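Local structure of geranyl diphosphate synthase small subunit (Antirrhinum majus, 3QKC) at residues G209-T214 / K234-K239. The protein is the small subunit of geranyl diphosphate synthase and probably partners a large subunit in making the C10 precursor of monoterpenes. Sequence-based numbering, arbitrary orientation.
Sequences GLYVGT and KELAVK
Tyr211 lays one face of its ring over Leu236, and this CH-pi pair is the main one between segments 209-214 and 234-239, Tyr211 burying more surface in the contact than any other residue. Leu236 CB stands 3.8 Å from the ring centroid and 19° off the normal, offset toward the rim where Tyr211 CE1 lies 3.6 Å from it. Farther along the same side chain, Leu236 CD1 reaches Tyr211 CE2 at 3.9 Å, so the leucine runs across the ring. With CG anti to the carbonyl carbon (chi1 -55°), the ring is directed at the facing helix, where Tyr211 CD1 comes within 3.6 Å of Ala237 N, obliquely. Aliphatic contacts complete the interface: Ala237 CB meets Val212 CG1 at 3.9 Å and Tyr211 CB at 4.1 Å. The small Ala237 is the residue whose CA lies nearest that of Tyr211, where the nearly antiparallel segments (153°) have axes 8.5 Å apart. Within 209-214, the hydrogen bond from Thr214 OG1 to Leu210 O (2.8 Å) joins the one from Thr214 N, the two donors coming from opposite faces of the carbonyl plane. Around the contact, Tyr211 also touches Leu233 and Glu240, while Val212 touches Phe256. Cutting Tyr211 back to an alanine is likely to open a gap against Leu236 CB and CD1, although the CB contact with Ala237 would remain. No hydrogen bond or charge pair links the two segments; this antiparallel helix pair of the all-helical prenyltransferase-type fold rests here on dispersion and CH-pi attraction, with little directional polar bonding to fix it.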
# COMPACT_ATOMS: atom_id res chain seq x y z
N GLY A 209 -12.40 17.72 6.43
CA GLY A 209 -11.18 17.51 5.66
C GLY A 209 -11.44 17.55 4.18
O GLY A 209 -10.72 18.20 3.44
N LEU A 210 -12.50 16.87 3.75
CA LEU A 210 -12.89 16.88 2.34
C LEU A 210 -13.05 18.29 1.79
O LEU A 210 -12.56 18.58 0.69
CB LEU A 210 -14.16 16.08 2.10
CG LEU A 210 -14.53 15.69 0.65
CD1 LEU A 210 -13.46 14.82 -0.01
CD2 LEU A 210 -15.88 14.97 0.62
N TYR A 211 -13.72 19.16 2.54
CA TYR A 211 -14.01 20.51 2.07
C TYR A 211 -12.74 21.35 1.95
O TYR A 211 -12.48 21.92 0.90
CB TYR A 211 -15.06 21.22 2.95
CG TYR A 211 -16.38 20.48 3.11
CD1 TYR A 211 -17.03 20.45 4.35
CD2 TYR A 211 -16.98 19.80 2.04
CE1 TYR A 211 -18.24 19.77 4.52
CE2 TYR A 211 -18.19 19.11 2.20
CZ TYR A 211 -18.81 19.11 3.44
OH TYR A 211 -20.00 18.46 3.62
N VAL A 212 -11.94 21.40 3.01
CA VAL A 212 -10.67 22.14 2.96
C VAL A 212 -9.64 21.54 1.99
O VAL A 212 -8.86 22.28 1.39
CB VAL A 212 -10.05 22.36 4.36
CG1 VAL A 212 -10.94 23.31 5.18
CG2 VAL A 212 -9.82 21.04 5.10
N GLY A 213 -9.65 20.21 1.82
CA GLY A 213 -8.77 19.56 0.86
C GLY A 213 -9.15 19.87 -0.56
O GLY A 213 -8.29 20.14 -1.41
N THR A 214 -10.46 19.84 -0.84
CA THR A 214 -10.96 20.29 -2.14
C THR A 214 -10.56 21.75 -2.41
O THR A 214 -10.10 22.07 -3.51
CB THR A 214 -12.48 20.10 -2.26
OG1 THR A 214 -12.81 18.72 -2.05
CG2 THR A 214 -12.97 20.53 -3.65
N LYS A 234 -15.74 26.57 1.84
CA LYS A 234 -15.25 27.13 3.11
C LYS A 234 -16.35 27.25 4.16
O LYS A 234 -16.10 27.01 5.35
CB LYS A 234 -14.60 28.50 2.90
CG LYS A 234 -13.23 28.44 2.24
CD LYS A 234 -12.47 29.74 2.42
CE LYS A 234 -11.02 29.56 2.00
NZ LYS A 234 -10.20 30.70 2.48
N GLU A 235 -17.55 27.62 3.72
CA GLU A 235 -18.70 27.75 4.61
C GLU A 235 -19.12 26.40 5.18
O GLU A 235 -19.44 26.30 6.36
CB GLU A 235 -19.88 28.41 3.89
CG GLU A 235 -19.65 29.89 3.60
CD GLU A 235 -20.91 30.61 3.16
OE1 GLU A 235 -21.32 31.56 3.87
OE2 GLU A 235 -21.50 30.23 2.12
N LEU A 236 -19.10 25.37 4.33
CA LEU A 236 -19.39 24.00 4.77
C LEU A 236 -18.36 23.50 5.77
O LEU A 236 -18.70 22.79 6.72
CB LEU A 236 -19.47 23.04 3.58
CG LEU A 236 -20.65 23.18 2.62
CD1 LEU A 236 -20.44 22.25 1.44
CD2 LEU A 236 -21.99 22.89 3.31
N ALA A 237 -17.10 23.88 5.56
CA ALA A 237 -16.02 23.52 6.48
C ALA A 237 -16.30 24.09 7.87
O ALA A 237 -16.19 23.38 8.87
CB ALA A 237 -14.67 24.00 5.95
N VAL A 238 -16.70 25.36 7.92
CA VAL A 238 -17.04 25.99 9.19
C VAL A 238 -18.20 25.25 9.88
O VAL A 238 -18.11 24.95 11.07
CB VAL A 238 -17.27 27.53 9.04
CG1 VAL A 238 -18.76 27.92 9.12
CG2 VAL A 238 -16.49 28.27 10.12
N LYS A 239 -19.26 24.90 9.13
CA LYS A 239 -20.43 24.21 9.69
C LYS A 239 -20.01 23.01 10.53
O LYS A 239 -20.45 22.87 11.68
CB LYS A 239 -21.38 23.69 8.60
CG LYS A 239 -21.55 24.56 7.37
CD LYS A 239 -22.59 25.65 7.54
CE LYS A 239 -23.11 26.13 6.18
NZ LYS A 239 -23.85 25.05 5.43